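Local coordinates for periplasmic protein-probably involved in high-affinity Fe2+ transport (Escherichia coli F11, PDB 5I0Y) that takes part in iron transport in the periplasm and binds copper at a site that this transport requires, at the interface of chains A and B. Sequence-based numbering; all coordinates share one arbitrary frame. Chains: chain A/B, Periplasmic protein-probably involved in high-affinity Fe2+ transport.

Contacts 1 and 3 adjoin, the centres of their C-alpha atoms about 6 Å apart. They share A:His125 and B:Met29, and both lie where strand 125-126 of chain A runs beside strand 88-92 of chain B. Contact 2 lies about 33 Å from contact 1 and 32 Å from contact 3, between centres of C-alpha atoms. There the roles change: chain B supplies a loop, and chain A supplies A:Ile27 and the end of its own strand 88-92, elements that chain B lends to contact 1. The interface is two-fold, so each contact has a twin, and each chain both inserts residues and receives them beside its copper ligands.

Contact 1: the interface of chains A and B. Residues chain A 125, 127; chain B 27, 29, 44, 90-91, 97.
A:His127 enters chain B among B:His44, B:Met90 and B:His97, the residues that bind copper there. Its imidazole is set edge-to-face against both histidines, with planes 85° apart at B:His44 and 81° at B:His97. The rings are not stacked, and their NE2 atoms converge: A:His127 NE2 lies 3.3 Å from B:His44 NE2 and about as near to B:His97 NE2, a spacing compatible with ligands of one metal. The thioether of B:Met90 bends at chi3 (81°), and its methyl CE comes 3.6 Å from A:His127 CD2. Over one face of the A:His127 ring lies B:Ile27, its CG1 3.8 Å from the ring centroid in a CH-pi contact; a branched aliphatic chain here packs the ring without competing for the metal. The same CG1 also lies over the rim of the B:His44 ring, within its own chain, and so touches both imidazoles. Backbone bonds fix the incoming segment: A:His127 N donates to B:Val91 O at 2.8 Å, and B:Val91 N donates to A:His125 O. Packing is looser on the CB side of A:His125, where CB stands 3.9 Å from B:Met29 SD. Histidine and methionine suit a copper site, and A:His127 may complete it from the other chain, probably coupling metal binding to assembly.

Contact 2: the interface of chains A and B. Residues chain A 3, 24-25, 27, 92-93; chain B 131-132.
A loop of chain B, residues B:Glu131 and B:Thr132, docks on the edge of the chain A sandwich between the N-terminal segment, the end of strand 17-24 and the turn after strand 88-92. B:Thr132 is the main plug, with 71 Å² of its surface hidden. Its methyl CG2 sits over the centre of the A:Phe3 ring, 3.6 Å from the centroid, and meets A:Leu24 CD1 tip to tip. CG2 points there because it is anti to the carbonyl carbon, while the hydroxyl turns the other way (chi1 74°), and B:Thr132 OG1 lies 3.6 Å from A:Ile27 CG2. Threonine suits the place by offering a compact methyl to an aromatic face. The backbone anchors it: A:Ser93 N donates to B:Thr132 O at 2.8 Å. Water mediates on both flanks. One molecule lies 2.7 Å from A:Ser93 OG and equally far from B:Glu131 O, and both it and the serine hydroxyl stand at the edge of the phenylalanine ring. The other lies 2.8 Å from A:Gln25 NE2 and, more distantly, reaches the carboxylate OE2 of B:Glu131, whose plane is turned 60° from the amide. Polar, water-bridged groups thus flank an apolar centre on two sides. In the fold, the site lies at the edge of chain A where strand 88-92 ends, beyond its copper ligand A:Met90.

Contact 3: the interface of chains A and B. Residues chain A 123-125; chain B 29-31, 34, 88-89.
With chi1 at -67° the CG of A:His125 stands anti to its carbonyl carbon, and chi2 near 90° turns the imidazole so that one face meets B:Met88. That methionine, whose CG likewise lies beside its backbone N, bends at chi3 (-85°) and lays its sulfur over the ring, toward the rim; SD is 3.8 Å from A:His125 ND1. B:Met34 crosses at about a right angle, its thioether SD 3.5 Å from A:His125 NE2. At the edge of the ring, in its plane, are B:Pro31 CD, 3.5 Å from A:His125 CD2, and the carbonyl oxygen of B:Pro89. Flexible, polarisable thioethers suit a histidine by fitting its face and rim, whereas B:Pro31, which follows a cis peptide bond, gives the loop a rigid wall. The backbone holds the histidine in place: A:His125 N donates to B:Pro89 O at 2.9 Å. B:Pro89 also rests its ring CD 3.6 Å from A:Gly123 O, and the positive phi of A:Gly123 is easily taken by glycine. The site clamps strand 125-126 against chain B, burying 95 Å² of A:His125 and probably helping to place the nearby A:His127 at the copper centre.

Contact 1: the interface of chains A and B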
ATOM      1  N   HIS A 125       3.896  -2.666   8.165  1.00 10.50           N
ATOM      2  CA  HIS A 125       3.926  -3.063   9.572  1.00 10.64           C
ATOM      3  C   HIS A 125       2.568  -2.989  10.171  1.00 10.40           C
ATOM      4  O   HIS A 125       2.008  -1.912  10.334  1.00 10.34           O
ATOM      5  CB  HIS A 125       4.876  -2.134  10.325  1.00 11.55           C
ATOM      6  CG  HIS A 125       6.294  -2.313   9.915  1.00 12.45           C
ATOM      7  ND1 HIS A 125       6.867  -1.621   8.911  1.00 13.84           N
ATOM      8  CD2 HIS A 125       7.260  -3.182  10.398  1.00 13.29           C
ATOM      9  CE1 HIS A 125       8.134  -2.039   8.761  1.00 13.90           C
ATOM     10  NE2 HIS A 125       8.379  -2.975   9.685  1.00 15.30           N
ATOM     11  N   HIS A 127      -0.123  -2.961  13.170  1.00  9.97           N
ATOM     12  CA  HIS A 127      -0.229  -2.677  14.599  1.00  9.93           C
ATOM     13  C   HIS A 127      -0.651  -3.944  15.304  1.00  9.97           C
ATOM     14  O   HIS A 127      -1.400  -4.749  14.757  1.00 10.53           O
ATOM     15  CB  HIS A 127      -1.271  -1.611  14.853  1.00  9.38           C
ATOM     16  CG  HIS A 127      -0.843  -0.213  14.466  1.00  8.99           C
ATOM     17  ND1 HIS A 127      -1.310   0.857  15.124  1.00  9.22           N
ATOM     18  CD2 HIS A 127       0.013   0.269  13.461  1.00  8.94           C
ATOM     19  CE1 HIS A 127      -0.794   1.990  14.583  1.00  8.88           C
ATOM     20  NE2 HIS A 127       0.043   1.633  13.570  1.00  8.96           N
TER
ATOM     21  N   ILE B  27       1.863   3.011  19.903  1.00 11.60           N
ATOM     22  CA  ILE B  27       1.361   1.699  19.531  1.00 11.46           C
ATOM     23  C   ILE B  27       2.481   0.669  19.517  1.00 11.27           C
ATOM     24  O   ILE B  27       3.665   1.000  19.582  1.00 12.53           O
ATOM     25  CB  ILE B  27       0.661   1.770  18.154  1.00 11.14           C
ATOM     26  CG1 ILE B  27       1.619   2.238  17.027  1.00 10.89           C
ATOM     27  CG2 ILE B  27      -0.559   2.671  18.244  1.00 11.45           C
ATOM     28  CD1 ILE B  27       2.523   1.169  16.455  1.00 11.18           C
ATOM     29  N   MET B  29       3.910  -2.485  17.079  1.00 12.25           N
ATOM     30  CA  MET B  29       3.897  -2.956  15.714  1.00 13.72           C
ATOM     31  C   MET B  29       4.723  -4.217  15.531  1.00 14.21           C
ATOM     32  O   MET B  29       5.617  -4.519  16.346  1.00 14.25           O
ATOM     33  CB  MET B  29       4.447  -1.858  14.796  1.00 15.35           C
ATOM     34  CG  MET B  29       5.961  -1.768  14.829  1.00 17.47           C
ATOM     35  SD  MET B  29       6.575  -0.690  13.533  1.00 20.32           S
ATOM     36  CE  MET B  29       8.329  -1.005  13.624  1.00 20.85           C
ATOM     37  N   HIS B  44       1.933   8.158  18.644  1.00 10.44           N
ATOM     38  CA  HIS B  44       2.123   7.642  17.289  1.00  9.94           C
ATOM     39  C   HIS B  44       1.686   8.742  16.368  1.00  9.67           C
ATOM     40  O   HIS B  44       0.539   9.189  16.447  1.00 10.48           O
ATOM     41  CB  HIS B  44       1.254   6.403  17.082  1.00  9.93           C
ATOM     42  CG  HIS B  44       1.620   5.577  15.858  1.00  9.68           C
ATOM     43  ND1 HIS B  44       2.827   4.986  15.704  1.00  9.68           N
ATOM     44  CD2 HIS B  44       0.871   5.240  14.733  1.00 10.00           C
ATOM     45  CE1 HIS B  44       2.839   4.298  14.538  1.00  9.80           C
ATOM     46  NE2 HIS B  44       1.649   4.469  13.943  1.00  9.69           N
ATOM     47  N   MET B  90       1.933   1.168   7.323  1.00  8.37           N
ATOM     48  CA  MET B  90       1.384   0.399   8.440  1.00  9.26           C
ATOM     49  C   MET B  90      -0.066   0.078   8.186  1.00  8.94           C
ATOM     50  O   MET B  90      -0.707   0.671   7.331  1.00  8.77           O
ATOM     51  CB  MET B  90       1.467   1.202   9.737  1.00  9.80           C
ATOM     52  CG  MET B  90       2.832   1.794   9.998  1.00 10.25           C
ATOM     53  SD  MET B  90       3.074   2.431  11.669  1.00 11.69           S
ATOM     54  CE  MET B  90       3.437   0.929  12.545  1.00 12.58           C
ATOM     55  N   VAL B  91      -0.581  -0.899   8.929  1.00  9.34           N
ATOM     56  CA  VAL B  91      -2.012  -1.146   8.968  1.00  9.03           C
ATOM     57  C   VAL B  91      -2.481  -1.329  10.413  1.00  9.03           C
ATOM     58  O   VAL B  91      -1.846  -2.048  11.196  1.00  9.59           O
ATOM     59  CB  VAL B  91      -2.446  -2.290   8.018  1.00  9.34           C
ATOM     60  CG1 VAL B  91      -1.857  -3.629   8.436  1.00 10.01           C
ATOM     61  CG2 VAL B  91      -3.969  -2.330   7.880  1.00  9.45           C
ATOM     62  N   HIS B  97      -2.071   3.233   6.873  1.00  7.92           N
ATOM     63  CA  HIS B  97      -1.606   4.629   7.014  1.00  7.77           C
ATOM     64  C   HIS B  97      -0.105   4.641   6.947  1.00  7.58           C
ATOM     65  O   HIS B  97       0.522   3.595   6.720  1.00  8.00           O
ATOM     66  CB  HIS B  97      -2.144   5.243   8.331  1.00  8.24           C
ATOM     67  CG  HIS B  97      -1.601   4.582   9.564  1.00  8.30           C
ATOM     68  ND1 HIS B  97      -2.356   3.805  10.380  1.00  9.05           N
ATOM     69  CD2 HIS B  97      -0.315   4.558  10.082  1.00  7.99           C
ATOM     70  CE1 HIS B  97      -1.577   3.330  11.373  1.00  8.83           C
ATOM     71  NE2 HIS B  97      -0.333   3.774  11.192  1.00  8.92           N
TER

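Contact 2: the interface of chains A and B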
ATOM      1  N   PHE A   3     -11.116  -0.673 -20.585  1.00 30.98           N
ATOM      2  CA  PHE A   3     -10.334  -1.490 -21.568  1.00 30.77           C
ATOM      3  C   PHE A   3     -10.654  -2.983 -21.445  1.00 31.50           C
ATOM      4  O   PHE A   3     -11.176  -3.428 -20.419  1.00 32.52           O
ATOM      5  CB  PHE A   3      -8.824  -1.235 -21.416  1.00 29.00           C
ATOM      6  CG  PHE A   3      -8.300  -1.446 -20.015  1.00 27.57           C
ATOM      7  CD1 PHE A   3      -8.114  -0.365 -19.159  1.00 26.83           C
ATOM      8  CD2 PHE A   3      -7.968  -2.726 -19.557  1.00 27.00           C
ATOM      9  CE1 PHE A   3      -7.620  -0.546 -17.873  1.00 25.81           C
ATOM     10  CE2 PHE A   3      -7.481  -2.918 -18.268  1.00 27.28           C
ATOM     11  CZ  PHE A   3      -7.305  -1.828 -17.424  1.00 26.24           C
ATOM     12  N   LEU A  24      -4.679  -9.427 -20.299  1.00 14.74           N
ATOM     13  CA  LEU A  24      -5.072  -8.486 -21.348  1.00 15.41           C
ATOM     14  C   LEU A  24      -3.872  -8.345 -22.258  1.00 15.39           C
ATOM     15  O   LEU A  24      -2.872  -9.034 -22.082  1.00 13.50           O
ATOM     16  CB  LEU A  24      -5.477  -7.131 -20.743  1.00 15.68           C
ATOM     17  CG  LEU A  24      -4.455  -6.432 -19.830  1.00 16.01           C
ATOM     18  CD1 LEU A  24      -4.540  -4.927 -19.999  1.00 17.00           C
ATOM     19  CD2 LEU A  24      -4.598  -6.829 -18.360  1.00 16.20           C
ATOM     20  N   GLN A  25      -3.979  -7.461 -23.245  1.00 15.50           N
ATOM     21  CA  GLN A  25      -2.842  -7.190 -24.121  1.00 16.05           C
ATOM     22  C   GLN A  25      -1.656  -6.639 -23.328  1.00 14.44           C
ATOM     23  O   GLN A  25      -1.834  -6.087 -22.234  1.00 14.18           O
ATOM     24  CB  GLN A  25      -3.241  -6.250 -25.276  1.00 17.98           C
ATOM     25  CG  GLN A  25      -3.259  -4.757 -24.954  1.00 20.94           C
ATOM     26  CD  GLN A  25      -4.463  -4.310 -24.137  1.00 22.37           C
ATOM     27  OE1 GLN A  25      -5.430  -5.062 -23.944  1.00 24.92           O
ATOM     28  NE2 GLN A  25      -4.413  -3.072 -23.651  1.00 22.38           N
ATOM     29  N   ILE A  27       1.214  -4.225 -21.915  1.00 12.17           N
ATOM     30  CA  ILE A  27       1.096  -2.809 -21.559  1.00 12.14           C
ATOM     31  C   ILE A  27       2.470  -2.130 -21.530  1.00 12.25           C
ATOM     32  O   ILE A  27       3.500  -2.790 -21.550  1.00 12.55           O
ATOM     33  CB  ILE A  27       0.321  -2.626 -20.216  1.00 12.43           C
ATOM     34  CG1 ILE A  27       1.010  -3.372 -19.056  1.00 12.27           C
ATOM     35  CG2 ILE A  27      -1.100  -3.131 -20.374  1.00 12.33           C
ATOM     36  CD1 ILE A  27       2.187  -2.647 -18.434  1.00 12.66           C
ATOM     37  N   ALA A  92      -3.150   1.101 -12.913  1.00  9.62           N
ATOM     38  CA  ALA A  92      -3.689   1.400 -14.244  1.00 10.07           C
ATOM     39  C   ALA A  92      -4.921   2.276 -14.094  1.00 10.44           C
ATOM     40  O   ALA A  92      -5.266   2.668 -12.992  1.00 10.80           O
ATOM     41  CB  ALA A  92      -4.017   0.108 -14.977  1.00 10.29           C
ATOM     42  N   SER A  93      -5.594   2.606 -15.197  1.00 11.87           N
ATOM     43  CA  SER A  93      -6.740   3.508 -15.128  1.00 12.79           C
ATOM     44  C   SER A  93      -7.884   2.996 -14.257  1.00 12.27           C
ATOM     45  O   SER A  93      -8.693   3.777 -13.772  1.00 13.17           O
ATOM     46  CB  SER A  93      -7.246   3.833 -16.527  1.00 13.57           C
ATOM     47  OG  SER A  93      -7.830   2.698 -17.107  1.00 15.33           O
TER
ATOM     48  N   GLU B 131      -4.346   2.752 -23.722  1.00 14.55           N
ATOM     49  CA  GLU B 131      -5.458   1.870 -23.388  1.00 15.02           C
ATOM     50  C   GLU B 131      -5.678   1.748 -21.884  1.00 13.45           C
ATOM     51  O   GLU B 131      -6.818   1.745 -21.429  1.00 13.78           O
ATOM     52  CB  GLU B 131      -5.238   0.481 -23.991  1.00 16.23           C
ATOM     53  CG  GLU B 131      -5.252   0.448 -25.514  1.00 18.60           C
ATOM     54  CD  GLU B 131      -3.884   0.707 -26.130  1.00 19.53           C
ATOM     55  OE1 GLU B 131      -3.777   0.621 -27.374  1.00 21.55           O
ATOM     56  OE2 GLU B 131      -2.907   0.979 -25.391  1.00 20.81           O
ATOM     57  N   THR B 132      -4.589   1.671 -21.128  1.00 13.10           N
ATOM     58  CA  THR B 132      -4.683   1.343 -19.703  1.00 12.79           C
ATOM     59  C   THR B 132      -3.972   2.334 -18.791  1.00 12.48           C
ATOM     60  O   THR B 132      -4.083   2.230 -17.555  1.00 12.91           O
ATOM     61  CB  THR B 132      -4.131  -0.070 -19.406  1.00 12.09           C
ATOM     62  OG1 THR B 132      -2.707  -0.047 -19.476  1.00 11.88           O
ATOM     63  CG2 THR B 132      -4.678  -1.116 -20.385  1.00 13.45           C
TER
HETATM   64  O   HOH W   1      -2.024  -1.693 -23.832  1.00 22.05           O
HETATM   65  O   HOH W   2      -8.143   3.369 -19.658  1.00 24.88           O

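Contact 3: the interface of chains A and B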
ATOM      1  N   GLY A 123       7.481  -4.781   3.784  1.00 11.98           N
ATOM      2  CA  GLY A 123       7.690  -3.639   4.690  1.00 11.44           C
ATOM      3  C   GLY A 123       6.475  -2.883   5.199  1.00 10.94           C
ATOM      4  O   GLY A 123       6.622  -1.760   5.693  1.00 11.67           O
ATOM      5  N   MET A 124       5.283  -3.467   5.106  1.00 10.64           N
ATOM      6  CA  MET A 124       4.117  -2.887   5.769  1.00 10.20           C
ATOM      7  C   MET A 124       3.998  -3.514   7.147  1.00 10.51           C
ATOM      8  O   MET A 124       4.026  -4.736   7.274  1.00 11.27           O
ATOM      9  CB  MET A 124       2.846  -3.104   4.955  1.00 10.21           C
ATOM     10  CG  MET A 124       1.581  -2.804   5.763  1.00 10.31           C
ATOM     11  SD  MET A 124       0.049  -2.815   4.803  1.00 10.69           S
ATOM     12  CE  MET A 124      -0.059  -1.099   4.292  1.00 10.24           C
ATOM     13  N   HIS A 125       3.896  -2.666   8.165  1.00 10.50           N
ATOM     14  CA  HIS A 125       3.926  -3.063   9.572  1.00 10.64           C
ATOM     15  C   HIS A 125       2.568  -2.989  10.171  1.00 10.40           C
ATOM     16  O   HIS A 125       2.008  -1.912  10.334  1.00 10.34           O
ATOM     17  CB  HIS A 125       4.876  -2.134  10.325  1.00 11.55           C
ATOM     18  CG  HIS A 125       6.294  -2.313   9.915  1.00 12.45           C
ATOM     19  ND1 HIS A 125       6.867  -1.621   8.911  1.00 13.84           N
ATOM     20  CD2 HIS A 125       7.260  -3.182  10.398  1.00 13.29           C
ATOM     21  CE1 HIS A 125       8.134  -2.039   8.761  1.00 13.90           C
ATOM     22  NE2 HIS A 125       8.379  -2.975   9.685  1.00 15.30           N
TER
ATOM     23  N   MET B  29       3.910  -2.485  17.079  1.00 12.25           N
ATOM     24  CA  MET B  29       3.897  -2.956  15.714  1.00 13.72           C
ATOM     25  C   MET B  29       4.723  -4.217  15.531  1.00 14.21           C
ATOM     26  O   MET B  29       5.617  -4.519  16.346  1.00 14.25           O
ATOM     27  CB  MET B  29       4.447  -1.858  14.796  1.00 15.35           C
ATOM     28  CG  MET B  29       5.961  -1.768  14.829  1.00 17.47           C
ATOM     29  SD  MET B  29       6.575  -0.690  13.533  1.00 20.32           S
ATOM     30  CE  MET B  29       8.329  -1.005  13.624  1.00 20.85           C
ATOM     31  N   GLU B  30       4.434  -4.939  14.454  1.00 14.85           N
ATOM     32  CA  GLU B  30       5.254  -6.076  14.045  1.00 16.59           C
ATOM     33  C   GLU B  30       6.356  -5.564  13.112  1.00 18.12           C
ATOM     34  O   GLU B  30       6.087  -4.723  12.262  1.00 16.38           O
ATOM     35  CB  GLU B  30       4.389  -7.109  13.305  1.00 17.29           C
ATOM     36  CG  GLU B  30       5.133  -8.401  12.949  1.00 18.14           C
ATOM     37  CD  GLU B  30       4.417  -9.299  11.953  1.00 20.05           C
ATOM     38  OE1 GLU B  30       3.208  -9.147  11.740  1.00 19.54           O
ATOM     39  OE2 GLU B  30       5.091 -10.187  11.379  1.00 22.25           O
ATOM     40  N   PRO B  31       7.596  -6.070  13.254  1.00 19.40           N
ATOM     41  CA  PRO B  31       8.048  -7.010  14.283  1.00 21.53           C
ATOM     42  C   PRO B  31       8.371  -6.301  15.584  1.00 23.70           C
ATOM     43  O   PRO B  31       8.736  -5.122  15.576  1.00 24.09           O
ATOM     44  CB  PRO B  31       9.338  -7.596  13.680  1.00 21.73           C
ATOM     45  CG  PRO B  31       9.307  -7.220  12.235  1.00 22.70           C
ATOM     46  CD  PRO B  31       8.625  -5.885  12.228  1.00 20.17           C
ATOM     47  N   MET B  34      11.402  -3.380  16.866  1.00 30.84           N
ATOM     48  CA  MET B  34      11.752  -2.465  15.776  1.00 29.08           C
ATOM     49  C   MET B  34      11.046  -1.126  15.980  1.00 27.53           C
ATOM     50  O   MET B  34       9.908  -1.087  16.453  1.00 27.72           O
ATOM     51  CB  MET B  34      11.375  -3.076  14.419  1.00 29.23           C
ATOM     52  CG  MET B  34      11.796  -2.254  13.207  1.00 30.59           C
ATOM     53  SD  MET B  34      11.297  -2.987  11.632  1.00 31.93           S
ATOM     54  CE  MET B  34      12.358  -4.428  11.555  1.00 32.44           C
ATOM     55  N   MET B  88       6.799   4.713   8.375  1.00 10.85           N
ATOM     56  CA  MET B  88       6.662   3.417   7.713  1.00 11.10           C
ATOM     57  C   MET B  88       5.231   3.245   7.224  1.00  9.74           C
ATOM     58  O   MET B  88       4.299   3.782   7.829  1.00  9.04           O
ATOM     59  CB  MET B  88       6.863   2.302   8.740  1.00 13.82           C
ATOM     60  CG  MET B  88       8.205   2.266   9.416  1.00 16.54           C
ATOM     61  SD  MET B  88       8.027   1.328  10.944  1.00 22.80           S
ATOM     62  CE  MET B  88       7.447   2.617  12.057  1.00 20.34           C
ATOM     63  N   PRO B  89       5.026   2.440   6.177  1.00  9.40           N
ATOM     64  CA  PRO B  89       3.673   1.985   5.855  1.00  9.08           C
ATOM     65  C   PRO B  89       3.192   1.005   6.919  1.00  8.68           C
ATOM     66  O   PRO B  89       3.974   0.169   7.382  1.00  8.76           O
ATOM     67  CB  PRO B  89       3.828   1.277   4.492  1.00  9.13           C
ATOM     68  CG  PRO B  89       5.248   1.459   4.095  1.00  9.94           C
ATOM     69  CD  PRO B  89       6.031   1.793   5.327  1.00  9.79           C
TER